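Local coordinates for competence damage-inducible protein A (Enterobacter cloacae subsp. cloacae, PDB 5VU3) that is of unproven function but belongs to the CinA family of competence-damage proteins, whose relatives include nicotinamide-nucleotide amidohydrolases, at residues Gln89-Met94 with Ser107-Gly112; Thr127-Trp132 with Thr140-Phe145. All coordinates share one frame; numbering follows the deposited sequence.

Contact 1 of 2, residues Gln89-Met94 with Ser107-Gly112; sequences QTVTEM and SIAISG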
ATOM      1  N   GLN A  89     -13.793 -17.133   1.672  1.00 22.81           N
ATOM      2  CA  GLN A  89     -14.549 -16.826   0.459  1.00 24.26           C
ATOM      3  C   GLN A  89     -14.222 -15.429  -0.053  1.00 21.33           C
ATOM      4  O   GLN A  89     -14.003 -15.232  -1.254  1.00 23.78           O
ATOM      5  CB  GLN A  89     -16.051 -16.963   0.728  1.00 27.09           C
ATOM      6  CG  GLN A  89     -16.534 -18.405   0.913  1.00 31.33           C
ATOM      7  CD  GLN A  89     -16.399 -18.903   2.348  1.00 34.30           C
ATOM      8  OE1 GLN A  89     -15.807 -18.236   3.202  1.00 32.04           O
ATOM      9  NE2 GLN A  89     -16.956 -20.080   2.616  1.00 35.14           N
ATOM     10  N   THR A  90     -14.160 -14.447   0.846  1.00 20.52           N
ATOM     11  CA  THR A  90     -13.920 -13.076   0.406  1.00 22.45           C
ATOM     12  C   THR A  90     -12.499 -12.897  -0.116  1.00 22.68           C
ATOM     13  O   THR A  90     -12.298 -12.248  -1.147  1.00 24.55           O
ATOM     14  CB  THR A  90     -14.217 -12.092   1.543  1.00 20.74           C
ATOM     15  OG1 THR A  90     -15.628 -12.066   1.785  1.00 23.32           O
ATOM     16  CG2 THR A  90     -13.766 -10.688   1.177  1.00 18.21           C
ATOM     17  N   VAL A  91     -11.499 -13.477   0.559  1.00 18.80           N
ATOM     18  CA  VAL A  91     -10.134 -13.277   0.078  1.00 18.95           C
ATOM     19  C   VAL A  91      -9.903 -14.024  -1.227  1.00 20.53           C
ATOM     20  O   VAL A  91      -9.084 -13.598  -2.050  1.00 20.65           O
ATOM     21  CB  VAL A  91      -9.094 -13.673   1.141  1.00 23.80           C
ATOM     22  CG1 VAL A  91      -9.071 -12.638   2.263  1.00 20.34           C
ATOM     23  CG2 VAL A  91      -9.353 -15.074   1.669  1.00 25.84           C
ATOM     24  N   THR A  92     -10.613 -15.136  -1.450  1.00 23.98           N
ATOM     25  CA  THR A  92     -10.546 -15.792  -2.751  1.00 21.19           C
ATOM     26  C   THR A  92     -10.963 -14.832  -3.859  1.00 22.41           C
ATOM     27  O   THR A  92     -10.286 -14.718  -4.889  1.00 23.43           O
ATOM     28  CB  THR A  92     -11.431 -17.040  -2.763  1.00 20.37           C
ATOM     29  OG1 THR A  92     -10.875 -18.024  -1.882  1.00 23.43           O
ATOM     30  CG2 THR A  92     -11.510 -17.621  -4.173  1.00 22.37           C
ATOM     31  N   GLU A  93     -12.078 -14.127  -3.661  1.00 21.67           N
ATOM     32  CA  GLU A  93     -12.551 -13.206  -4.689  1.00 21.18           C
ATOM     33  C   GLU A  93     -11.631 -11.999  -4.800  1.00 20.23           C
ATOM     34  O   GLU A  93     -11.385 -11.497  -5.903  1.00 20.27           O
ATOM     35  CB  GLU A  93     -13.992 -12.772  -4.388  1.00 25.34           C
ATOM     36  CG  GLU A  93     -15.010 -13.917  -4.388  1.00 28.02           C
ATOM     37  CD  GLU A  93     -16.418 -13.489  -3.976  1.00 30.16           C
ATOM     38  OE1 GLU A  93     -16.650 -12.287  -3.724  1.00 30.84           O
ATOM     39  OE2 GLU A  93     -17.303 -14.368  -3.900  1.00 32.71           O
ATOM     40  N   MET A  94     -11.117 -11.516  -3.662  1.00 16.73           N
ATOM     41  CA  MET A  94     -10.177 -10.399  -3.687  1.00 18.96           C
ATOM     42  C   MET A  94      -8.922 -10.759  -4.465  1.00 22.09           C
ATOM     43  O   MET A  94      -8.432  -9.961  -5.276  1.00 21.96           O
ATOM     44  CB  MET A  94      -9.796  -9.998  -2.261  1.00 17.57           C
ATOM     45  CG  MET A  94     -10.883  -9.293  -1.465  1.00 21.39           C
ATOM     46  SD  MET A  94     -10.317  -9.020   0.236  1.00 22.03           S
ATOM     47  CE  MET A  94      -8.967  -7.848   0.017  1.00 22.70           C
ATOM     48  N   SER A 107      -1.029 -13.482  -6.823  1.00 20.06           N
ATOM     49  CA  SER A 107      -1.591 -12.459  -5.958  1.00 18.61           C
ATOM     50  C   SER A 107      -1.705 -12.988  -4.537  1.00 19.18           C
ATOM     51  O   SER A 107      -1.847 -14.192  -4.313  1.00 18.84           O
ATOM     52  CB  SER A 107      -2.961 -11.986  -6.453  1.00 20.28           C
ATOM     53  OG  SER A 107      -3.932 -13.018  -6.338  1.00 22.18           O
ATOM     54  N   ILE A 108      -1.615 -12.064  -3.582  1.00 16.68           N
ATOM     55  CA  ILE A 108      -1.900 -12.308  -2.174  1.00 16.63           C
ATOM     56  C   ILE A 108      -3.035 -11.386  -1.768  1.00 17.02           C
ATOM     57  O   ILE A 108      -2.987 -10.182  -2.045  1.00 18.82           O
ATOM     58  CB  ILE A 108      -0.675 -12.036  -1.283  1.00 17.62           C
ATOM     59  CG1 ILE A 108       0.540 -12.861  -1.722  1.00 16.90           C
ATOM     60  CG2 ILE A 108      -1.036 -12.252   0.183  1.00 20.69           C
ATOM     61  CD1 ILE A 108       1.776 -12.587  -0.869  1.00 20.39           C
ATOM     62  N   ALA A 109      -4.042 -11.938  -1.101  1.00 19.12           N
ATOM     63  CA  ALA A 109      -5.086 -11.134  -0.486  1.00 19.64           C
ATOM     64  C   ALA A 109      -5.097 -11.403   1.008  1.00 19.65           C
ATOM     65  O   ALA A 109      -4.988 -12.555   1.438  1.00 20.63           O
ATOM     66  CB  ALA A 109      -6.465 -11.438  -1.095  1.00 18.72           C
ATOM     67  N   ILE A 110      -5.229 -10.341   1.802  1.00 16.21           N
ATOM     68  CA  ILE A 110      -5.336 -10.454   3.255  1.00 16.26           C
ATOM     69  C   ILE A 110      -6.566  -9.677   3.706  1.00 21.05           C
ATOM     70  O   ILE A 110      -6.756  -8.525   3.300  1.00 19.40           O
ATOM     71  CB  ILE A 110      -4.077  -9.918   3.961  1.00 20.76           C
ATOM     72  CG1 ILE A 110      -2.824 -10.627   3.446  1.00 22.45           C
ATOM     73  CG2 ILE A 110      -4.205 -10.060   5.466  1.00 19.65           C
ATOM     74  CD1 ILE A 110      -1.538 -10.109   4.075  1.00 21.07           C
ATOM     75  N   SER A 111      -7.413 -10.308   4.524  1.00 18.76           N
ATOM     76  CA  SER A 111      -8.569  -9.626   5.099  1.00 16.16           C
ATOM     77  C   SER A 111      -8.748 -10.109   6.531  1.00 19.68           C
ATOM     78  O   SER A 111      -8.926 -11.310   6.760  1.00 21.14           O
ATOM     79  CB  SER A 111      -9.834  -9.882   4.277  1.00 19.33           C
ATOM     80  OG  SER A 111     -10.939  -9.188   4.827  1.00 21.62           O
ATOM     81  N   GLY A 112      -8.697  -9.186   7.492  1.00 18.09           N
ATOM     82  CA  GLY A 112      -8.763  -9.606   8.880  1.00 21.37           C
ATOM     83  C   GLY A 112      -9.222  -8.497   9.804  1.00 23.97           C
ATOM     84  O   GLY A 112      -9.597  -7.403   9.371  1.00 19.95           O
TER
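Val91 and Met94, three residues apart and so on the same flank of helix 88-101, straddle the small methyl of Ala109 on strand 106-112. The methyl carbon Ala109 CB lies 3.8 Å from Met94 CB and touches Val91 CB a little less closely. It also rests against the backbone oxygen of Val91, with Ala109 CB to Val91 O at 3.5 Å. A side chain this short suits the place, because the axes of 89-94 and 107-112 approach to 7.5 Å.

Met94 is the long arm of the contact. Its CB sits on Ala109; CG then turns anti to the carbonyl carbon (chi1 -72°), and the chain runs on extended to the sulphur. Met94 SD passes 4.2 Å from Ser111 CB, and the bend at chi3 (66°) brings the terminal methyl CE back to the strand backbone, 4.0 Å from Ile110 O. An unbranched, flexible residue can thus follow the strand from Ala109 to Ser111, while beta-branched Val91 reaches Ser111 with one methyl: Val91 CG1 presses on Ser111 CB at 3.5 Å, tighter than usual for two carbons.

Of its side chain, Ser111 turns CB to these two residues; Val91 CG1 also meets its backbone N. Its OG, anti to the backbone N, is hydrogen-bonded to Ala85 O, so the buried hydroxyl is satisfied although its CB packs against Val91 and Met94. Ile110 points away from the helix, and its side chain touches Val128 and Phe130.

The directions of 89-94 and 107-112 are nearly opposed, at 145°, and just a short connection separates the helix from the strand that follows it. This is the packing of a helix on one face of a central sheet, characteristic of a three-layer alpha/beta/alpha sandwich.

Contact 2 of 2, residues Thr127-Trp132 with Thr140-Phe145; sequences TVCFAW and TSRVLF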
ATOM      1  N   THR A 127      -8.112 -12.326  14.128  1.00 21.14           N
ATOM      2  CA  THR A 127      -8.478 -13.321  13.124  1.00 23.22           C
ATOM      3  C   THR A 127      -8.223 -12.750  11.740  1.00 22.32           C
ATOM      4  O   THR A 127      -8.781 -11.703  11.388  1.00 22.14           O
ATOM      5  CB  THR A 127      -9.950 -13.705  13.251  1.00 26.11           C
ATOM      6  OG1 THR A 127     -10.232 -14.137  14.588  1.00 22.76           O
ATOM      7  CG2 THR A 127     -10.280 -14.818  12.265  1.00 22.88           C
ATOM      8  N   VAL A 128      -7.409 -13.436  10.940  1.00 20.29           N
ATOM      9  CA  VAL A 128      -7.046 -12.953   9.610  1.00 21.53           C
ATOM     10  C   VAL A 128      -7.153 -14.099   8.610  1.00 20.31           C
ATOM     11  O   VAL A 128      -6.649 -15.197   8.867  1.00 20.38           O
ATOM     12  CB  VAL A 128      -5.621 -12.361   9.593  1.00 19.58           C
ATOM     13  CG1 VAL A 128      -5.328 -11.728   8.256  1.00 16.60           C
ATOM     14  CG2 VAL A 128      -5.438 -11.337  10.726  1.00 18.46           C
ATOM     15  N   CYS A 129      -7.788 -13.842   7.464  1.00 19.95           N
ATOM     16  CA  CYS A 129      -7.818 -14.804   6.368  1.00 18.52           C
ATOM     17  C   CYS A 129      -6.876 -14.396   5.239  1.00 15.33           C
ATOM     18  O   CYS A 129      -6.639 -13.211   4.988  1.00 18.95           O
ATOM     19  CB  CYS A 129      -9.234 -14.989   5.811  1.00 21.30           C
ATOM     20  SG  CYS A 129     -10.417 -15.648   7.000  1.00 22.05           S
ATOM     21  N   PHE A 130      -6.345 -15.405   4.554  1.00 16.98           N
ATOM     22  CA  PHE A 130      -5.344 -15.228   3.513  1.00 16.85           C
ATOM     23  C   PHE A 130      -5.764 -15.984   2.266  1.00 17.65           C
ATOM     24  O   PHE A 130      -6.329 -17.074   2.360  1.00 20.25           O
ATOM     25  CB  PHE A 130      -3.969 -15.752   3.972  1.00 17.37           C
ATOM     26  CG  PHE A 130      -3.436 -15.062   5.193  1.00 17.17           C
ATOM     27  CD1 PHE A 130      -3.826 -15.460   6.456  1.00 17.83           C
ATOM     28  CD2 PHE A 130      -2.537 -14.013   5.070  1.00 14.57           C
ATOM     29  CE1 PHE A 130      -3.334 -14.816   7.586  1.00 18.15           C
ATOM     30  CE2 PHE A 130      -2.048 -13.366   6.188  1.00 17.99           C
ATOM     31  CZ  PHE A 130      -2.437 -13.771   7.444  1.00 17.77           C
ATOM     32  N   ALA A 131      -5.482 -15.409   1.099  1.00 18.69           N
ATOM     33  CA  ALA A 131      -5.605 -16.124  -0.161  1.00 19.04           C
ATOM     34  C   ALA A 131      -4.318 -15.951  -0.955  1.00 18.73           C
ATOM     35  O   ALA A 131      -3.761 -14.847  -1.030  1.00 20.01           O
ATOM     36  CB  ALA A 131      -6.807 -15.638  -0.993  1.00 17.63           C
ATOM     37  N   TRP A 132      -3.844 -17.049  -1.539  1.00 18.82           N
ATOM     38  CA  TRP A 132      -2.741 -17.021  -2.489  1.00 21.74           C
ATOM     39  C   TRP A 132      -3.257 -17.599  -3.799  1.00 21.87           C
ATOM     40  O   TRP A 132      -3.639 -18.771  -3.852  1.00 26.48           O
ATOM     41  CB  TRP A 132      -1.531 -17.820  -1.988  1.00 22.65           C
ATOM     42  CG  TRP A 132      -0.980 -17.419  -0.633  1.00 20.63           C
ATOM     43  CD1 TRP A 132       0.071 -16.574  -0.389  1.00 20.41           C
ATOM     44  CD2 TRP A 132      -1.435 -17.871   0.652  1.00 19.07           C
ATOM     45  NE1 TRP A 132       0.290 -16.469   0.970  1.00 19.54           N
ATOM     46  CE2 TRP A 132      -0.615 -17.263   1.627  1.00 20.32           C
ATOM     47  CE3 TRP A 132      -2.446 -18.741   1.074  1.00 21.63           C
ATOM     48  CZ2 TRP A 132      -0.791 -17.484   2.995  1.00 19.83           C
ATOM     49  CZ3 TRP A 132      -2.617 -18.959   2.432  1.00 23.22           C
ATOM     50  CH2 TRP A 132      -1.791 -18.338   3.375  1.00 22.89           C
ATOM     51  N   THR A 140      -6.203 -20.936   0.511  1.00 20.64           N
ATOM     52  CA  THR A 140      -6.608 -19.996   1.543  1.00 20.84           C
ATOM     53  C   THR A 140      -6.285 -20.548   2.924  1.00 22.51           C
ATOM     54  O   THR A 140      -6.064 -21.753   3.107  1.00 26.07           O
ATOM     55  CB  THR A 140      -8.112 -19.678   1.465  1.00 22.42           C
ATOM     56  OG1 THR A 140      -8.855 -20.890   1.618  1.00 22.62           O
ATOM     57  CG2 THR A 140      -8.465 -19.030   0.128  1.00 21.55           C
ATOM     58  N   SER A 141      -6.291 -19.654   3.908  1.00 19.31           N
ATOM     59  CA  SER A 141      -6.151 -20.084   5.291  1.00 22.29           C
ATOM     60  C   SER A 141      -6.816 -19.071   6.208  1.00 24.70           C
ATOM     61  O   SER A 141      -7.074 -17.925   5.829  1.00 26.05           O
ATOM     62  CB  SER A 141      -4.681 -20.260   5.680  1.00 25.97           C
ATOM     63  OG  SER A 141      -4.014 -19.023   5.611  1.00 34.08           O
ATOM     64  N   ARG A 142      -7.078 -19.515   7.432  1.00 23.70           N
ATOM     65  CA  ARG A 142      -7.692 -18.702   8.471  1.00 23.00           C
ATOM     66  C   ARG A 142      -6.818 -18.815   9.708  1.00 21.30           C
ATOM     67  O   ARG A 142      -6.569 -19.926  10.184  1.00 20.97           O
ATOM     68  CB  ARG A 142      -9.121 -19.179   8.766  1.00 25.84           C
ATOM     69  CG  ARG A 142      -9.774 -18.489   9.948  1.00 31.86           C
ATOM     70  CD  ARG A 142     -11.149 -19.084  10.228  1.00 40.64           C
ATOM     71  NE  ARG A 142     -12.146 -18.588   9.287  1.00 43.96           N
ATOM     72  CZ  ARG A 142     -12.902 -17.514   9.500  1.00 45.39           C
ATOM     73  NH1 ARG A 142     -12.779 -16.828  10.630  1.00 43.14           N
ATOM     74  NH2 ARG A 142     -13.784 -17.131   8.582  1.00 43.48           N
ATOM     75  N   VAL A 143      -6.332 -17.681  10.213  1.00 19.42           N
ATOM     76  CA  VAL A 143      -5.339 -17.669  11.284  1.00 19.20           C
ATOM     77  C   VAL A 143      -5.794 -16.737  12.396  1.00 20.93           C
ATOM     78  O   VAL A 143      -6.381 -15.680  12.138  1.00 25.19           O
ATOM     79  CB  VAL A 143      -3.949 -17.240  10.769  1.00 16.60           C
ATOM     80  CG1 VAL A 143      -2.913 -17.307  11.891  1.00 19.30           C
ATOM     81  CG2 VAL A 143      -3.513 -18.100   9.590  1.00 17.27           C
ATOM     82  N   LEU A 144      -5.528 -17.134  13.639  1.00 21.79           N
ATOM     83  CA  LEU A 144      -5.692 -16.262  14.792  1.00 18.70           C
ATOM     84  C   LEU A 144      -4.310 -15.874  15.298  1.00 18.48           C
ATOM     85  O   LEU A 144      -3.540 -16.745  15.715  1.00 19.32           O
ATOM     86  CB  LEU A 144      -6.487 -16.947  15.899  1.00 22.87           C
ATOM     87  CG  LEU A 144      -6.547 -16.134  17.190  1.00 27.07           C
ATOM     88  CD1 LEU A 144      -7.448 -14.925  16.990  1.00 26.87           C
ATOM     89  CD2 LEU A 144      -7.044 -16.982  18.353  1.00 26.89           C
ATOM     90  N   PHE A 145      -4.009 -14.576  15.266  1.00 16.37           N
ATOM     91  CA  PHE A 145      -2.751 -14.033  15.773  1.00 17.52           C
ATOM     92  C   PHE A 145      -2.956 -13.396  17.146  1.00 20.75           C
ATOM     93  O   PHE A 145      -3.975 -12.740  17.392  1.00 18.89           O
ATOM     94  CB  PHE A 145      -2.190 -12.978  14.820  1.00 15.49           C
ATOM     95  CG  PHE A 145      -1.827 -13.502  13.462  1.00 19.43           C
ATOM     96  CD1 PHE A 145      -0.608 -14.135  13.253  1.00 21.20           C
ATOM     97  CD2 PHE A 145      -2.700 -13.346  12.386  1.00 20.17           C
ATOM     98  CE1 PHE A 145      -0.263 -14.613  12.000  1.00 20.74           C
ATOM     99  CE2 PHE A 145      -2.366 -13.818  11.131  1.00 17.78           C
ATOM    100  CZ  PHE A 145      -1.144 -14.456  10.936  1.00 18.55           C
TER
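Phe130 and Phe145 reach toward each other tip to tip, Phe130 CZ lying 3.7 Å from Phe145 CE2 at the edges of both rings. Each ring has CG anti to its carbonyl carbon (chi1 -60° and -63°), which sets each ring beside its own backbone N. Val143 touches both rings: its CG1 lies over one face of Phe145, while CG2 touches Phe130 CE1 at 3.9 Å. Val128 completes the cluster from the Phe145 edge, the two side chains crossing at about a right angle.

Farther along that face, Trp132 turns its six-membered ring edge to Ser141, with CH2 3.2 Å from Ser141 OG. That hydroxyl stands between backbone N and carbonyl carbon (chi1 64°) and is hydrogen-bonded to Tyr159 OH, while Trp132 NE1 binds Ser160 O; helix 149-167 thus takes up both polar ends and leaves the aromatic carbons to pack.

On the other face, Arg142 leaves its strand extended and bends at chi3, laying one face of its guanidinium over Cys129 SG, 3.9 Å from the plane. The long aliphatic stem suits this exposed residue, whose NH2 makes a weak hydrogen bond to Val86 O.

Two hydrogen-bonded pairs, Val128 with Val143 and Phe130 with Ser141, join the antiparallel backbones. The bond from Val128 N to Val143 O is short, at 2.7 Å, and nearly straight.

Backbone hydrogen bonds therefore hold the strands together, without by themselves choosing the register, while the side chains divide the chemistry: mainly aromatic and aliphatic beneath helix 149-167, with the Ser141 hydroxyl held by Tyr159, and mixed, partly charged on the face of Arg142.

Overall arrangement
Strands 106-112 and 127-134 are neighbours in one mixed sheet, so contacts 1 and 2 meet directly, with Ser111 O and Cys129 N probably hydrogen-bonded, as are Ala109 O and Ala131 N. Contact 1 is wholly buried and joins layers: helix 88-101 meets a central strand through aliphatic, sulphur and methyl packing. Contact 2, partly buried, works within the sheet, adding strand 137-144 as one of its two outermost strands in this chain through backbone bonds. Helix 88-101 also covers part of the hairpin, since Val91 O packs on Ala131 CB; the Phe130 face lies instead against helix 149-167. Together they place the sheet between helical layers.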